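PDB 6JMB: ofchtiv-allosamidin from Ostrinia furnacalis, which probably hydrolyses the beta-1,4 linkages of chitin as a group IV insect chitinase of glycoside hydrolase family 18, here bound to the inhibitor allosamidin. Local coordinates for residues Thr18-Phe23 and Gly275-Glu280; Pro30-His35 and Thr366-Leu371; Asn287-Ile292 and Asn317-Asp322; Thr300-Asn305 and Tyr311-Tyr316. All coordinates share one frame; numbering follows the deposited sequence.

Contact 1 of 4, residues Thr18-Phe23 and Gly275-Glu280; sequences TGLGKF and GPYTAE. With NAA (2-acetamido-2-deoxy-beta-D-allopyranose), chain B.
G21 and Y277 bring two loop backbones to 5.5 Å, CA to CA, where a short 3-10 turn at L20 and G21 meets a stretch without regular secondary structure. The turn lies in the loop between strands 5-11 and 35-43 of the TIM barrel. The 275-280 loop lies between strands 268-269 and 283-285 and probably belongs to the alpha+beta insertion of family 18 chitinases, so the contact would tie a barrel loop to it. Every close contact between the two segments involves Y277. With CG anti to its own carbonyl carbon (chi1 -50°), the ring slides beneath the turn, and G21 CA stands over its face in a CH-pi contact, 3.7 Å from the centroid of the Y277 ring. G21 N also lies above the ring centre. A beta carbon on G21 would run into Y277 CG, which explains the glycine sterically. L20 lies alongside the phenol, its CB 3.6 Å from Y277 OH. One water bridges the two loops, accepting from L20 N at 2.9 Å and standing 2.7 Å from Y277 OH. Replacing Y277 by an alanine would probably open a gap under G21 and leave that water without its second anchor. E288 holds the same loop, accepting from Y277 N and pairing with T278 OG1. The loop reaches the inhibitor through E280, whose OE1 approaches C6 of the bound NAA sugar at 3.4 Å.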
# COMPACT_ATOMS: atom_id res chain seq x y z
N THR A 18 20.83 -5.91 -2.65
CA THR A 18 22.23 -5.83 -2.27
C THR A 18 22.63 -4.39 -1.98
O THR A 18 21.94 -3.44 -2.36
CB THR A 18 23.13 -6.41 -3.37
OG1 THR A 18 23.01 -5.61 -4.55
CG2 THR A 18 22.74 -7.85 -3.68
N GLY A 19 23.75 -4.27 -1.26
CA GLY A 19 24.36 -2.97 -1.05
C GLY A 19 23.41 -2.01 -0.36
O GLY A 19 22.77 -2.35 0.64
N LEU A 20 23.30 -0.81 -0.92
CA LEU A 20 22.51 0.25 -0.31
C LEU A 20 21.01 0.02 -0.45
O LEU A 20 20.24 0.75 0.19
CB LEU A 20 22.90 1.61 -0.89
CG LEU A 20 24.33 2.05 -0.58
CD1 LEU A 20 24.74 3.17 -1.52
CD2 LEU A 20 24.45 2.48 0.87
N GLY A 21 20.58 -0.95 -1.24
CA GLY A 21 19.16 -1.25 -1.36
C GLY A 21 18.67 -2.28 -0.37
O GLY A 21 17.46 -2.41 -0.16
N LYS A 22 19.59 -3.03 0.24
CA LYS A 22 19.21 -4.08 1.18
C LYS A 22 18.50 -3.47 2.38
O LYS A 22 18.97 -2.51 2.98
CB LYS A 22 20.47 -4.81 1.65
CG LYS A 22 20.19 -6.01 2.54
CD LYS A 22 21.49 -6.75 2.86
CE LYS A 22 21.32 -7.73 4.01
NZ LYS A 22 20.34 -8.80 3.70
N PHE A 23 17.34 -4.03 2.72
CA PHE A 23 16.55 -3.51 3.84
C PHE A 23 16.04 -4.70 4.63
O PHE A 23 15.19 -5.46 4.14
CB PHE A 23 15.40 -2.63 3.33
CG PHE A 23 14.68 -1.87 4.42
CD1 PHE A 23 13.79 -2.52 5.27
CD2 PHE A 23 14.87 -0.51 4.57
CE1 PHE A 23 13.12 -1.82 6.26
CE2 PHE A 23 14.20 0.19 5.56
CZ PHE A 23 13.33 -0.46 6.40
N GLY A 275 14.68 0.73 -11.07
CA GLY A 275 15.66 1.07 -10.07
C GLY A 275 16.76 0.03 -10.02
O GLY A 275 16.55 -1.14 -10.37
N PRO A 276 17.95 0.43 -9.58
CA PRO A 276 19.07 -0.54 -9.54
C PRO A 276 18.86 -1.69 -8.58
O PRO A 276 19.45 -2.76 -8.78
CB PRO A 276 20.29 0.31 -9.14
CG PRO A 276 19.79 1.70 -8.92
CD PRO A 276 18.31 1.75 -9.03
N TYR A 277 18.04 -1.52 -7.54
CA TYR A 277 17.80 -2.54 -6.53
C TYR A 277 16.45 -3.22 -6.67
O TYR A 277 16.37 -4.44 -6.51
CB TYR A 277 17.93 -1.94 -5.12
CG TYR A 277 19.20 -1.15 -4.93
CD1 TYR A 277 20.44 -1.79 -4.88
CD2 TYR A 277 19.18 0.23 -4.79
CE1 TYR A 277 21.61 -1.08 -4.72
CE2 TYR A 277 20.35 0.95 -4.62
CZ TYR A 277 21.56 0.29 -4.58
OH TYR A 277 22.73 1.00 -4.41
N THR A 278 15.39 -2.46 -6.95
CA THR A 278 14.08 -3.07 -7.17
C THR A 278 14.03 -3.81 -8.51
O THR A 278 13.32 -4.82 -8.62
CB THR A 278 12.99 -2.00 -7.07
OG1 THR A 278 13.31 -0.89 -7.92
CG2 THR A 278 12.87 -1.50 -5.63
N ALA A 279 14.75 -3.32 -9.51
CA ALA A 279 15.05 -4.07 -10.74
C ALA A 279 13.81 -4.55 -11.49
O ALA A 279 13.75 -5.69 -11.96
CB ALA A 279 16.02 -5.22 -10.46
N GLU A 280 12.81 -3.68 -11.64
CA GLU A 280 11.61 -4.00 -12.39
C GLU A 280 11.20 -2.79 -13.21
O GLU A 280 10.82 -1.76 -12.65
CB GLU A 280 10.47 -4.42 -11.45
CG GLU A 280 9.28 -5.03 -12.17
CD GLU A 280 9.64 -6.29 -12.92
OE1 GLU A 280 10.34 -7.15 -12.34
OE2 GLU A 280 9.23 -6.43 -14.09
C1 NAA B . 7.38 -8.61 -6.18
C2 NAA B . 7.90 -10.04 -6.14
C3 NAA B . 9.35 -10.11 -6.52
C4 NAA B . 9.64 -9.46 -7.83
C5 NAA B . 9.09 -8.03 -7.85
C6 NAA B . 9.14 -7.41 -9.19
C7 NAA B . 6.61 -11.39 -4.34
C8 NAA B . 6.48 -11.86 -2.88
N2 NAA B . 7.76 -10.51 -4.73
O3 NAA B . 10.07 -9.34 -5.53
O4 NAA B . 11.07 -9.38 -7.96
O5 NAA B . 7.65 -8.00 -7.51
O6 NAA B . 8.08 -6.44 -9.19
O7 NAA B . 5.80 -11.73 -5.18
O HOH W 1 24.77 -0.37 -3.40

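Contact 2 of 4, residues Pro30-His35 and Thr366-Leu371; sequences PFLCTH and TINTVL
N368 reaches from the C-terminal helix to the backbone of L32, and the close part of this contact is a single hydrogen bond. N368 ND2 donates to L32 O over 2.9 Å, with a nearly straight N-H...O angle of 163°. The carbonyl oxygen lies close to the plane of the N368 amide, whereas the donor is tilted 27° from the plane of the L32 carbonyl. The first torsion of N368 sets CG anti to its carbonyl carbon (chi1 -82°), which carries the amide off the helix toward the loop. ND2 is gripped twice, since it also bonds to L364 O, one turn earlier in the same helix; this second bond probably limits rotation of the amide. The rest is looser. The side chain of L32 crosses that of N368 at about a right angle, and its CD2 comes no nearer to N368 ND2 than 4.0 Å. The leucine packs instead on F361, L364 and N365, partly open to solvent, while the neighbouring F31 turns its ring away and is exposed. On the inner side the loop is fixed by the disulfide between C33 and C8, and N368 also rests on V6. The loop entering the second strand is thus hooked to the last helix, which follows strand 341-345 and lies against the first strand, 5-11, at the outside of the TIM barrel.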
# COMPACT_ATOMS: atom_id res chain seq x y z
N PRO A 30 11.16 1.42 14.65
CA PRO A 30 9.83 1.08 15.16
C PRO A 30 9.10 2.23 15.83
O PRO A 30 7.93 2.06 16.20
CB PRO A 30 10.11 -0.05 16.16
CG PRO A 30 11.49 0.26 16.66
CD PRO A 30 12.24 0.86 15.49
N PHE A 31 9.74 3.38 16.00
CA PHE A 31 9.06 4.55 16.56
C PHE A 31 8.49 5.47 15.50
O PHE A 31 7.84 6.46 15.85
CB PHE A 31 10.01 5.32 17.49
CG PHE A 31 10.20 4.66 18.82
CD1 PHE A 31 9.20 4.73 19.79
CD2 PHE A 31 11.36 3.97 19.11
CE1 PHE A 31 9.37 4.13 21.02
CE2 PHE A 31 11.53 3.36 20.35
CZ PHE A 31 10.53 3.45 21.30
N LEU A 32 8.69 5.18 14.22
CA LEU A 32 8.11 5.97 13.15
C LEU A 32 6.81 5.37 12.63
O LEU A 32 6.23 5.91 11.69
CB LEU A 32 9.11 6.14 12.01
CG LEU A 32 10.31 7.03 12.32
CD1 LEU A 32 11.27 7.10 11.13
CD2 LEU A 32 9.85 8.43 12.72
N CYS A 33 6.35 4.28 13.23
CA CYS A 33 5.09 3.64 12.88
C CYS A 33 4.34 3.35 14.17
O CYS A 33 4.94 3.15 15.23
CB CYS A 33 5.36 2.31 12.18
SG CYS A 33 6.56 2.41 10.84
N THR A 34 3.01 3.32 14.08
CA THR A 34 2.20 2.76 15.15
C THR A 34 1.81 1.32 14.89
O THR A 34 1.60 0.55 15.83
CB THR A 34 0.92 3.58 15.38
OG1 THR A 34 0.13 3.59 14.19
CG2 THR A 34 1.27 5.01 15.76
N HIS A 35 1.72 0.95 13.62
CA HIS A 35 1.40 -0.40 13.19
C HIS A 35 2.39 -0.77 12.10
O HIS A 35 2.62 0.01 11.18
CB HIS A 35 -0.03 -0.46 12.63
CG HIS A 35 -1.08 -0.13 13.65
ND1 HIS A 35 -1.23 1.14 14.16
CD2 HIS A 35 -2.01 -0.89 14.25
CE1 HIS A 35 -2.21 1.14 15.04
NE2 HIS A 35 -2.70 -0.08 15.12
N THR A 366 8.12 12.89 7.45
CA THR A 366 7.13 13.88 7.03
C THR A 366 5.73 13.47 7.47
O THR A 366 4.97 14.29 8.00
CB THR A 366 7.18 14.06 5.51
OG1 THR A 366 8.46 14.60 5.14
CG2 THR A 366 6.09 15.01 5.05
N ILE A 367 5.37 12.20 7.26
CA ILE A 367 4.05 11.72 7.68
C ILE A 367 3.85 11.94 9.17
O ILE A 367 2.82 12.47 9.61
CB ILE A 367 3.88 10.24 7.29
CG1 ILE A 367 3.81 10.10 5.78
CG2 ILE A 367 2.62 9.68 7.94
CD1 ILE A 367 3.98 8.67 5.30
N ASN A 368 4.84 11.54 9.98
CA ASN A 368 4.71 11.65 11.43
C ASN A 368 4.60 13.11 11.85
O ASN A 368 3.80 13.45 12.72
CB ASN A 368 5.89 10.97 12.11
CG ASN A 368 5.71 9.46 12.21
OD1 ASN A 368 5.18 8.96 13.20
ND2 ASN A 368 6.15 8.73 11.20
N THR A 369 5.40 13.98 11.23
CA THR A 369 5.42 15.40 11.59
C THR A 369 4.09 16.06 11.26
O THR A 369 3.52 16.78 12.09
CB THR A 369 6.57 16.08 10.84
OG1 THR A 369 7.82 15.62 11.37
CG2 THR A 369 6.49 17.59 10.98
N VAL A 370 3.57 15.83 10.05
CA VAL A 370 2.34 16.50 9.65
C VAL A 370 1.14 15.98 10.43
O VAL A 370 0.21 16.74 10.74
CB VAL A 370 2.17 16.43 8.13
CG1 VAL A 370 0.88 17.14 7.70
CG2 VAL A 370 3.37 17.06 7.44
N LEU A 371 1.12 14.68 10.77
CA LEU A 371 0.05 14.16 11.62
C LEU A 371 0.12 14.76 13.02
O LEU A 371 -0.91 15.11 13.61
CB LEU A 371 0.11 12.64 11.70
CG LEU A 371 -0.37 11.88 10.47
CD1 LEU A 371 -0.10 10.39 10.66
CD2 LEU A 371 -1.85 12.12 10.24

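Contact 3 of 4, residues Asn287-Ile292 and Asn317-Asp322; sequences NEFCYI and NWVSFD
Helix 286-295 packs on strand 317-320 in what is consistent with the alpha+beta insertion of family 18 chitinases, and F289 is the residue that joins the two. Its CG is anti to the backbone N (chi1 -161°), which sends the ring out from the helix straight at V319, whose side chain comes from the opposite direction. V319 CG1 sits over the face of the F289 ring, 3.8 Å from its centroid and 16° off the normal, in a CH-pi contact. The branched carbon itself is also close, with F289 CZ 3.6 Å from V319 CB. Just beyond the strand, F321 receives the edge of the same ring in a T-shaped stack: the centroids of F289 and F321 are 5.2 Å apart and the planes meet at 67°. F289 CE2 points at the face, 3.8 Å from F321 CD1. One ring thereby offers its face to a valine and its edge to a second aromatic, all three residues being buried. An alanine at F289 would probably open a gap between helix and strand, leaving the V319 methyls and the F321 face without their partner. W299 adds another edge-to-face pairing with F289. The disulfide between C290 and C356 tethers the helix, A312 touches F289, and V319 touches T253, so helix 286-295 lies against strands 309-314 and 317-320, with strand 243-256 next to the latter.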
# COMPACT_ATOMS: atom_id res chain seq x y z
N ASN A 287 13.78 5.92 -2.64
CA ASN A 287 15.22 5.91 -2.36
C ASN A 287 16.03 5.89 -3.64
O ASN A 287 17.01 6.64 -3.79
CB ASN A 287 15.59 4.73 -1.45
CG ASN A 287 15.32 3.37 -2.09
OD1 ASN A 287 14.29 3.15 -2.74
ND2 ASN A 287 16.25 2.43 -1.89
N GLU A 288 15.60 5.09 -4.61
CA GLU A 288 16.32 4.98 -5.87
C GLU A 288 16.15 6.23 -6.70
O GLU A 288 17.12 6.72 -7.29
CB GLU A 288 15.82 3.76 -6.64
CG GLU A 288 16.09 2.44 -5.93
CD GLU A 288 15.41 1.28 -6.60
OE1 GLU A 288 14.19 1.35 -6.86
OE2 GLU A 288 16.10 0.27 -6.88
N PHE A 289 14.94 6.78 -6.76
CA PHE A 289 14.72 7.88 -7.69
C PHE A 289 15.23 9.21 -7.15
O PHE A 289 15.74 10.03 -7.93
CB PHE A 289 13.26 7.98 -8.12
CG PHE A 289 13.09 8.78 -9.38
CD1 PHE A 289 13.75 8.39 -10.54
CD2 PHE A 289 12.34 9.95 -9.40
CE1 PHE A 289 13.64 9.12 -11.70
CE2 PHE A 289 12.22 10.70 -10.57
CZ PHE A 289 12.88 10.28 -11.73
N CYS A 290 15.11 9.45 -5.85
CA CYS A 290 15.69 10.67 -5.31
C CYS A 290 17.20 10.69 -5.54
O CYS A 290 17.77 11.75 -5.85
CB CYS A 290 15.33 10.85 -3.83
SG CYS A 290 16.16 9.82 -2.58
N TYR A 291 17.85 9.54 -5.45
CA TYR A 291 19.28 9.48 -5.71
C TYR A 291 19.58 9.75 -7.18
O TYR A 291 20.49 10.51 -7.50
CB TYR A 291 19.82 8.12 -5.28
CG TYR A 291 21.32 8.03 -5.40
CD1 TYR A 291 22.15 8.63 -4.46
CD2 TYR A 291 21.91 7.34 -6.45
CE1 TYR A 291 23.53 8.54 -4.57
CE2 TYR A 291 23.28 7.25 -6.57
CZ TYR A 291 24.08 7.85 -5.63
OH TYR A 291 25.45 7.76 -5.75
N ILE A 292 18.81 9.13 -8.08
CA ILE A 292 18.96 9.37 -9.51
C ILE A 292 18.84 10.86 -9.82
O ILE A 292 19.66 11.43 -10.55
CB ILE A 292 17.95 8.52 -10.30
CG1 ILE A 292 18.45 7.07 -10.39
CG2 ILE A 292 17.70 9.10 -11.68
CD1 ILE A 292 17.40 6.05 -10.78
N ASN A 317 12.32 9.01 -20.84
CA ASN A 317 11.86 8.64 -19.50
C ASN A 317 10.85 9.65 -18.99
O ASN A 317 11.07 10.86 -19.06
CB ASN A 317 13.03 8.65 -18.53
CG ASN A 317 14.08 7.65 -18.88
OD1 ASN A 317 13.87 6.45 -18.73
ND2 ASN A 317 15.22 8.14 -19.37
N TRP A 318 9.76 9.14 -18.42
CA TRP A 318 8.80 9.97 -17.69
C TRP A 318 8.44 9.20 -16.42
O TRP A 318 8.08 8.03 -16.49
CB TRP A 318 7.56 10.22 -18.55
CG TRP A 318 6.63 11.26 -18.04
CD1 TRP A 318 6.54 12.57 -18.47
CD2 TRP A 318 5.62 11.10 -17.04
NE1 TRP A 318 5.54 13.22 -17.78
CE2 TRP A 318 4.96 12.34 -16.90
CE3 TRP A 318 5.21 10.03 -16.24
CZ2 TRP A 318 3.92 12.54 -15.99
CZ3 TRP A 318 4.17 10.22 -15.34
CH2 TRP A 318 3.54 11.47 -15.23
N VAL A 319 8.57 9.86 -15.27
CA VAL A 319 8.43 9.21 -13.98
C VAL A 319 7.47 10.00 -13.11
O VAL A 319 7.65 11.21 -12.92
CB VAL A 319 9.80 9.09 -13.27
CG1 VAL A 319 9.65 8.47 -11.88
CG2 VAL A 319 10.77 8.27 -14.11
N SER A 320 6.45 9.33 -12.59
CA SER A 320 5.60 9.88 -11.54
C SER A 320 6.14 9.40 -10.20
O SER A 320 6.46 8.22 -10.04
CB SER A 320 4.18 9.36 -11.72
OG SER A 320 3.46 9.43 -10.51
N PHE A 321 6.24 10.31 -9.23
CA PHE A 321 6.72 9.93 -7.91
C PHE A 321 6.10 10.84 -6.86
O PHE A 321 5.32 11.75 -7.18
CB PHE A 321 8.26 9.92 -7.84
CG PHE A 321 8.90 11.28 -7.97
CD1 PHE A 321 8.90 11.96 -9.17
CD2 PHE A 321 9.52 11.87 -6.87
CE1 PHE A 321 9.50 13.21 -9.28
CE2 PHE A 321 10.13 13.11 -6.98
CZ PHE A 321 10.12 13.78 -8.18
N ASP A 322 6.42 10.58 -5.60
CA ASP A 322 6.00 11.42 -4.50
C ASP A 322 7.21 11.79 -3.66
O ASP A 322 8.09 10.96 -3.43
CB ASP A 322 4.92 10.73 -3.66
CG ASP A 322 3.53 10.96 -4.21
OD1 ASP A 322 2.94 12.02 -3.90
OD2 ASP A 322 3.02 10.10 -4.97

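Contact 4 of 4, residues Thr300-Asn305 and Tyr311-Tyr316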
# COMPACT_ATOMS: atom_id res chain seq x y z
N THR A 300 14.37 16.91 -15.77
CA THR A 300 13.50 18.04 -15.49
C THR A 300 12.43 17.56 -14.52
O THR A 300 11.73 16.59 -14.80
CB THR A 300 12.83 18.55 -16.77
OG1 THR A 300 13.83 18.99 -17.69
CG2 THR A 300 11.90 19.72 -16.45
N VAL A 301 12.34 18.22 -13.37
CA VAL A 301 11.31 17.93 -12.37
C VAL A 301 10.29 19.05 -12.41
O VAL A 301 10.66 20.23 -12.35
CB VAL A 301 11.91 17.77 -10.97
CG1 VAL A 301 10.80 17.45 -9.96
CG2 VAL A 301 12.97 16.68 -10.97
N GLN A 302 9.02 18.69 -12.53
CA GLN A 302 7.94 19.66 -12.53
C GLN A 302 6.88 19.25 -11.52
O GLN A 302 6.77 18.09 -11.14
CB GLN A 302 7.33 19.83 -13.94
CG GLN A 302 8.22 20.65 -14.89
CD GLN A 302 7.69 20.70 -16.31
OE1 GLN A 302 6.89 19.86 -16.72
NE2 GLN A 302 8.15 21.69 -17.06
N THR A 303 6.12 20.23 -11.07
CA THR A 303 4.99 19.99 -10.19
C THR A 303 3.72 20.11 -11.02
O THR A 303 3.53 21.10 -11.74
CB THR A 303 4.96 21.03 -9.07
OG1 THR A 303 6.08 20.83 -8.20
CG2 THR A 303 3.66 20.91 -8.27
N ASP A 304 2.87 19.09 -10.95
CA ASP A 304 1.52 19.21 -11.47
C ASP A 304 0.72 19.93 -10.38
O ASP A 304 0.43 19.34 -9.33
CB ASP A 304 0.94 17.83 -11.76
CG ASP A 304 -0.45 17.89 -12.38
OD1 ASP A 304 -1.22 18.82 -12.07
OD2 ASP A 304 -0.79 16.99 -13.17
N ASN A 305 0.41 21.21 -10.61
CA ASN A 305 -0.25 22.01 -9.59
C ASN A 305 -1.75 21.82 -9.56
O ASN A 305 -2.43 22.47 -8.76
CB ASN A 305 0.11 23.50 -9.76
CG ASN A 305 0.06 24.26 -8.45
OD1 ASN A 305 0.06 23.67 -7.37
ND2 ASN A 305 0.03 25.58 -8.55
N TYR A 311 6.50 15.19 -11.09
CA TYR A 311 6.88 14.21 -12.09
C TYR A 311 8.19 14.67 -12.71
O TYR A 311 8.57 15.84 -12.58
CB TYR A 311 5.78 14.00 -13.14
CG TYR A 311 5.43 15.24 -13.94
CD1 TYR A 311 4.61 16.22 -13.40
CD2 TYR A 311 5.92 15.42 -15.22
CE1 TYR A 311 4.28 17.36 -14.13
CE2 TYR A 311 5.60 16.56 -15.95
CZ TYR A 311 4.78 17.51 -15.40
OH TYR A 311 4.47 18.65 -16.13
N ALA A 312 8.87 13.76 -13.39
CA ALA A 312 10.19 14.06 -13.93
C ALA A 312 10.33 13.42 -15.30
O ALA A 312 9.76 12.36 -15.57
CB ALA A 312 11.30 13.58 -13.00
N PHE A 313 11.10 14.06 -16.16
CA PHE A 313 11.35 13.48 -17.47
C PHE A 313 12.78 13.75 -17.93
O PHE A 313 13.41 14.72 -17.52
CB PHE A 313 10.34 13.94 -18.54
CG PHE A 313 10.23 15.42 -18.69
CD1 PHE A 313 11.07 16.11 -19.54
CD2 PHE A 313 9.27 16.13 -17.98
CE1 PHE A 313 10.97 17.48 -19.69
CE2 PHE A 313 9.17 17.51 -18.12
CZ PHE A 313 10.02 18.18 -18.98
N LEU A 314 13.27 12.84 -18.76
CA LEU A 314 14.59 12.97 -19.37
C LEU A 314 14.53 12.15 -20.64
O LEU A 314 14.50 10.91 -20.58
CB LEU A 314 15.66 12.43 -18.42
CG LEU A 314 17.09 12.41 -18.97
CD1 LEU A 314 17.48 13.79 -19.48
CD2 LEU A 314 18.05 11.94 -17.89
N ASP A 315 14.50 12.83 -21.79
CA ASP A 315 14.34 12.16 -23.07
C ASP A 315 13.13 11.23 -23.03
O ASP A 315 12.02 11.70 -22.77
CB ASP A 315 15.63 11.44 -23.48
CG ASP A 315 16.78 12.39 -23.70
OD1 ASP A 315 16.54 13.52 -24.16
OD2 ASP A 315 17.94 12.00 -23.41
N TYR A 316 13.32 9.93 -23.27
CA TYR A 316 12.17 9.03 -23.30
C TYR A 316 11.59 8.73 -21.92
O TYR A 316 10.46 8.24 -21.83
CB TYR A 316 12.53 7.73 -24.03
CG TYR A 316 12.43 7.88 -25.53
CD1 TYR A 316 11.21 7.75 -26.18
CD2 TYR A 316 13.55 8.16 -26.30
CE1 TYR A 316 11.10 7.88 -27.54
CE2 TYR A 316 13.45 8.30 -27.68
CZ TYR A 316 12.22 8.16 -28.29
OH TYR A 316 12.08 8.29 -29.65
O HOH W 2 15.01 16.69 -18.88
O HOH W 3 3.50 20.66 -14.48
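T300 and Q302 pair with F313 and Y311 through four backbone hydrogen bonds, the first kind of interaction here. T300 N and F313 O are 3.0 Å apart, in an almost perfectly straight bond, and F313 N returns one to T300 O. Q302 N and Y311 N make the same exchange with Y311 O and Q302 O. Between these two hydrogen-bonded pairs lies the non-hydrogen-bonded pair V301 and A312, with CA atoms 4.3 Å apart; there A312 CA makes a short CA-H...O contact of 3.1 Å with T300 O.

The second kind is side-chain packing. On the face that bears T300, Q302, Y311 and F313, aliphatic carbons meet aromatic rings: T300 CB lies over the face of the F313 ring, 3.8 Å from its centroid, and Q302 CB stands above the Y311 ring at 4.2 Å from that centroid. F313 CG takes the position between the backbone N and carbonyl carbon (chi1 55°), which swings its ring across to T300. On the other face an aliphatic pair forms, V301 CG2 meeting A312 CB at 4.1 Å.

Waters make the third kind. One links T300 OG1 to F313 O, and another links T303 O to Y311 OH. Q302 OE1 is 2.8 Å from Y311 OH and also reaches the edge of the F313 ring. The carboxylate of D304 turns instead to H205 and E213 N, and to L306 N and A307 N in the connecting turn. This is an antiparallel beta hairpin, whose second strand pairs onward with strand 317-320.

Overall arrangement
The four contacts illustrate how chemistry follows position in a TIM-barrel enzyme. Contact 3 is the buried one, built from aromatic and aliphatic groups alone. Contact 4 is partly buried and held mainly by backbone pairing; it touches contact 3, strands 309-314 and 317-320 being neighbours, with V319 N probably bonded to A312 O. Contact 1 also meets contact 3, through E288, and lies nearest the sugar site; it is partly buried, G21 inside but T18 and L20 exposed, its tyrosine relying on a CH-pi face and a water. Contact 2 stands apart at the surface, its centre 23 to 29 Å from the other centres, and depends on one amide hydrogen bond between the chain's early and late parts.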